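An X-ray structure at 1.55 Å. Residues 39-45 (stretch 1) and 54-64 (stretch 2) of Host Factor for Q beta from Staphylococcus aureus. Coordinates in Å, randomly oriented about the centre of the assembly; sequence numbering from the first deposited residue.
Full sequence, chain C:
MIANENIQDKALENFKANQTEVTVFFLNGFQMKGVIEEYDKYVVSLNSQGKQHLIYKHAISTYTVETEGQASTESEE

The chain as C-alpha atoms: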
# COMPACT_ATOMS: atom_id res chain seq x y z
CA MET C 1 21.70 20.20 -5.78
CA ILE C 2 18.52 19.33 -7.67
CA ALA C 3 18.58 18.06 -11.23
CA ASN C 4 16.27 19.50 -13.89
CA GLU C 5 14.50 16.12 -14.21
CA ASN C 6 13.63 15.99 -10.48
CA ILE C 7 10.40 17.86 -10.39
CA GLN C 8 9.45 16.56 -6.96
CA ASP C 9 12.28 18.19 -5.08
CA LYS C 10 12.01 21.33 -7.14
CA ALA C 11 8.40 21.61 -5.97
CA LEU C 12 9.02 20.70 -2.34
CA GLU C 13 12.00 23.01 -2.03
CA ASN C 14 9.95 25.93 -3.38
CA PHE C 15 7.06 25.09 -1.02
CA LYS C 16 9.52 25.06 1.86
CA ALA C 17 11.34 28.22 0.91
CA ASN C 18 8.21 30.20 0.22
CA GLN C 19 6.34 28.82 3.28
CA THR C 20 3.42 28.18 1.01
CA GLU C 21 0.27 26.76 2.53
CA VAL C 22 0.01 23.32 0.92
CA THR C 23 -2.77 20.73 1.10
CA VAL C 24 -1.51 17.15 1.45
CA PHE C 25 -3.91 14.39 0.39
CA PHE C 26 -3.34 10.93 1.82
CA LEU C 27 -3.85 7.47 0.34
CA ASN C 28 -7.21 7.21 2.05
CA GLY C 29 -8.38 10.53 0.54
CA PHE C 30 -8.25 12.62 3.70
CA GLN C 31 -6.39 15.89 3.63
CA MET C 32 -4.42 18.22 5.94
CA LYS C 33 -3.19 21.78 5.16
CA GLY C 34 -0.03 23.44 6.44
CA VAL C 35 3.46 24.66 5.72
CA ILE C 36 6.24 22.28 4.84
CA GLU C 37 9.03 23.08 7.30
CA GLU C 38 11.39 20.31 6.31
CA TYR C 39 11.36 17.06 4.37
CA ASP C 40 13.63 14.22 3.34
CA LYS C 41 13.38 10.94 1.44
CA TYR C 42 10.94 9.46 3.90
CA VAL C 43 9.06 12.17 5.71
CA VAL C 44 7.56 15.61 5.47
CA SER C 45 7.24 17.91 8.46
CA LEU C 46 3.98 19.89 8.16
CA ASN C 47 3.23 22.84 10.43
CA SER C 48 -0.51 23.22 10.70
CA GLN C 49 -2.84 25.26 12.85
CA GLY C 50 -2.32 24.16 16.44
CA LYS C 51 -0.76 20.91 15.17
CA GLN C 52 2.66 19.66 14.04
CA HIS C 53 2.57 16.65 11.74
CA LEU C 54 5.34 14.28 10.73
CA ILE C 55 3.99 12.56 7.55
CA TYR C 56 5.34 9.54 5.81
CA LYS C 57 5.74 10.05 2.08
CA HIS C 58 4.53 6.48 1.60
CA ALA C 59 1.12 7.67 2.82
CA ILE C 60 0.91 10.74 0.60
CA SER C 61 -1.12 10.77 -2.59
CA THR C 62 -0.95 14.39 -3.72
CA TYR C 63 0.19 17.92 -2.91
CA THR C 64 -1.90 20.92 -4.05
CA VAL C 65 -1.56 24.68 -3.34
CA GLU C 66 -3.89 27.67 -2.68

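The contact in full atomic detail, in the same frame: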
# COMPACT_ATOMS: atom_id res chain seq x y z
N TYR C 39 11.74 18.34 4.97
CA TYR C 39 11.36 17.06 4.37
C TYR C 39 12.62 16.31 3.99
O TYR C 39 13.71 16.90 3.89
CB TYR C 39 10.50 17.31 3.12
CG TYR C 39 11.25 17.94 1.96
CD1 TYR C 39 11.99 17.15 1.08
CD2 TYR C 39 11.31 19.33 1.79
CE1 TYR C 39 12.77 17.70 0.07
CE2 TYR C 39 12.11 19.89 0.77
CZ TYR C 39 12.82 19.07 -0.08
OH TYR C 39 13.60 19.61 -1.12
N ASP C 40 12.50 14.99 3.82
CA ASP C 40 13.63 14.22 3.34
C ASP C 40 13.08 13.05 2.53
O ASP C 40 11.90 13.07 2.15
CB ASP C 40 14.55 13.77 4.48
CG ASP C 40 13.90 12.79 5.47
OD1 ASP C 40 12.84 12.16 5.15
OD2 ASP C 40 14.46 12.63 6.58
N LYS C 41 13.89 12.03 2.27
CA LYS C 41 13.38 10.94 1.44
C LYS C 41 12.22 10.18 2.04
O LYS C 41 11.51 9.52 1.30
CB LYS C 41 14.48 9.93 1.11
CG LYS C 41 13.97 8.75 0.32
CD LYS C 41 13.34 9.19 -0.99
CE LYS C 41 12.30 8.20 -1.46
NZ LYS C 41 10.96 8.52 -0.87
N TYR C 42 12.01 10.28 3.33
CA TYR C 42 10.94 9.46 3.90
C TYR C 42 9.81 10.22 4.53
O TYR C 42 8.68 9.69 4.59
CB TYR C 42 11.50 8.51 4.96
CG TYR C 42 12.47 7.52 4.41
CD1 TYR C 42 12.11 6.71 3.33
CD2 TYR C 42 13.75 7.41 4.93
CE1 TYR C 42 13.01 5.81 2.78
CE2 TYR C 42 14.67 6.51 4.39
CZ TYR C 42 14.29 5.71 3.31
OH TYR C 42 15.18 4.82 2.75
N VAL C 43 10.09 11.42 5.02
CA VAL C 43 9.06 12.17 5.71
C VAL C 43 8.95 13.62 5.30
O VAL C 43 9.82 14.16 4.62
CB VAL C 43 9.26 12.11 7.25
CG1 VAL C 43 9.25 10.63 7.73
CG2 VAL C 43 10.62 12.73 7.65
N VAL C 44 7.83 14.21 5.70
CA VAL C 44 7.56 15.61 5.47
C VAL C 44 7.06 16.16 6.79
O VAL C 44 6.17 15.58 7.44
CB VAL C 44 6.48 15.81 4.39
CG1 VAL C 44 6.10 17.34 4.27
CG2 VAL C 44 6.92 15.27 3.07
N SER C 45 7.65 17.27 7.23
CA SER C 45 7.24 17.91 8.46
C SER C 45 6.27 19.03 8.10
O SER C 45 6.67 20.00 7.44
CB SER C 45 8.47 18.49 9.17
OG SER C 45 8.08 19.07 10.40
N LEU C 54 4.19 14.90 11.38
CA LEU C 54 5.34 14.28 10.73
C LEU C 54 4.66 13.20 9.84
O LEU C 54 4.10 12.23 10.37
CB LEU C 54 6.26 13.60 11.74
CG LEU C 54 7.47 12.94 11.10
CD1 LEU C 54 8.31 14.04 10.39
CD2 LEU C 54 8.27 12.22 12.19
N ILE C 55 4.71 13.40 8.53
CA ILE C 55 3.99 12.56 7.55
C ILE C 55 4.90 11.67 6.78
O ILE C 55 5.98 12.10 6.31
CB ILE C 55 3.24 13.48 6.56
CG1 ILE C 55 2.27 14.42 7.30
CG2 ILE C 55 2.50 12.66 5.56
CD1 ILE C 55 1.75 15.59 6.36
N TYR C 56 4.53 10.40 6.65
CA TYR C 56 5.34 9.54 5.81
C TYR C 56 4.98 9.72 4.34
O TYR C 56 3.80 9.70 3.94
CB TYR C 56 5.16 8.03 6.15
CG TYR C 56 5.90 7.58 7.38
CD1 TYR C 56 7.28 7.55 7.41
CD2 TYR C 56 5.18 7.20 8.51
CE1 TYR C 56 7.94 7.16 8.58
CE2 TYR C 56 5.85 6.79 9.68
CZ TYR C 56 7.23 6.79 9.68
OH TYR C 56 7.89 6.45 10.85
N LYS C 57 6.02 9.92 3.50
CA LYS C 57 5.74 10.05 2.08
C LYS C 57 5.00 8.84 1.53
O LYS C 57 4.22 8.94 0.57
CB LYS C 57 7.04 10.27 1.27
CG LYS C 57 7.56 11.70 1.25
CD LYS C 57 8.76 11.76 0.28
CE LYS C 57 9.27 13.20 0.06
NZ LYS C 57 10.50 13.26 -0.86
N HIS C 58 5.22 7.65 2.12
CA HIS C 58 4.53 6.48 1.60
C HIS C 58 3.02 6.59 1.75
O HIS C 58 2.28 5.88 1.05
CB HIS C 58 5.06 5.16 2.24
CG HIS C 58 4.85 5.04 3.72
ND1 HIS C 58 5.88 4.71 4.58
CD2 HIS C 58 3.73 5.09 4.49
CE1 HIS C 58 5.42 4.59 5.81
NE2 HIS C 58 4.11 4.81 5.79
N ALA C 59 2.55 7.49 2.63
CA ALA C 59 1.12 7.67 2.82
C ALA C 59 0.54 8.83 2.03
O ALA C 59 -0.68 9.08 2.09
CB ALA C 59 0.80 7.84 4.31
N ILE C 60 1.41 9.60 1.36
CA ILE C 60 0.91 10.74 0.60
C ILE C 60 0.50 10.39 -0.81
O ILE C 60 1.17 9.59 -1.50
CB ILE C 60 1.99 11.85 0.54
CG1 ILE C 60 2.31 12.32 1.96
CG2 ILE C 60 1.52 13.02 -0.39
CD1 ILE C 60 3.52 13.27 2.00
N SER C 61 -0.65 10.94 -1.21
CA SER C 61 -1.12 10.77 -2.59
C SER C 61 -0.76 11.99 -3.43
O SER C 61 -0.14 11.86 -4.52
CB SER C 61 -2.63 10.62 -2.57
OG SER C 61 -3.05 10.65 -3.91
N THR C 62 -1.12 13.17 -2.93
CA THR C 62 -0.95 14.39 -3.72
C THR C 62 -0.66 15.61 -2.91
O THR C 62 -1.08 15.71 -1.78
CB THR C 62 -2.33 14.69 -4.41
OG1 THR C 62 -2.78 13.53 -5.12
CG2 THR C 62 -2.26 15.87 -5.42
N TYR C 63 0.04 16.58 -3.51
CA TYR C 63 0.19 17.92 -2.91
C TYR C 63 -0.53 18.90 -3.82
O TYR C 63 -0.42 18.79 -5.05
CB TYR C 63 1.64 18.40 -2.86
CG TYR C 63 2.61 17.52 -2.17
CD1 TYR C 63 2.88 17.65 -0.81
CD2 TYR C 63 3.28 16.54 -2.89
CE1 TYR C 63 3.86 16.80 -0.19
CE2 TYR C 63 4.22 15.70 -2.30
CZ TYR C 63 4.50 15.85 -0.97
OH TYR C 63 5.43 15.02 -0.40
N THR C 64 -1.24 19.88 -3.22
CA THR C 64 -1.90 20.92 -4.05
C THR C 64 -1.71 22.25 -3.31
O THR C 64 -1.54 22.25 -2.12
CB THR C 64 -3.43 20.70 -4.17
OG1 THR C 64 -4.04 20.92 -2.89
CG2 THR C 64 -3.76 19.32 -4.67
O HOH W 1 7.77 7.20 3.44

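The most unusual feature of this contact is Lys 57, a lysine with a buried, extended side chain that lies along the other stretch. Its chi2, chi3 and chi4 are all t, so the chain runs nearly straight. The covered area of Lys 57 is 98 Å², close to the 100 Å² of Val 44, the largest here. Lys 57 CG packs 4.1 Å from Val 44 CG2, and Lys 57 CD lies 3.7 Å from Lys 41 O. At the tip, Lys 57 NZ gives a weak hydrogen bond to Asp 40 O at 3.3 Å. NZ also has a hydrogen bond elsewhere in the structure, so its charge is not left to this one carbonyl.

The backbone of Lys 57 is held as well. Lys 57 N donates to Tyr 42 O at 2.9 Å, with a nearly linear angle of 168°. The same carbonyl accepts from water 1, whose oxygen is 2.9 Å from Tyr 42 O. That water in turn accepts from His 58 N at 2.9 Å. Tyr 42 O also lies 3.6 Å from Tyr 56 CA in a CA-H...O contact, and it sits at the edge of the Tyr 56 ring, near its plane.

Strands 43-45 and 54-56 pair antiparallel. Val 44 and Ile 55 form the hydrogen-bonded pair. Val 44 N donates to Ile 55 O at 2.9 Å, and Ile 55 N donates to Val 44 O at 2.8 Å. The flanking pairs, Val 43 with Tyr 56 and Ser 45 with Leu 54, are not hydrogen-bonded to each other. Their CA atoms are closer, 4.6 Å between Val 43 CA and Tyr 56 CA. Val 43 CA approaches Ile 55 O to 3.1 Å, a further CA-H...O contact.

The two sheet faces differ in their packing. On the face of Val 43, Ser 45, Leu 54 and Tyr 56, Val 43 is central. Its CB is 3.8 Å from Leu 54 CD1, and its CG1 is 3.7 Å from Tyr 56 CD1. On the face of Val 44 and Ile 55, Val 44 CG2 reaches Ile 60 CD1 at 4.1 Å and Tyr 63 OH at 3.8 Å.

Asp 40 shapes the turn before the strand. Its OD1 accepts from Tyr 42 N at 2.7 Å and from Val 43 N at 2.9 Å. Asp 40 N donates to Val 43 O at 2.9 Å, which closes the turn.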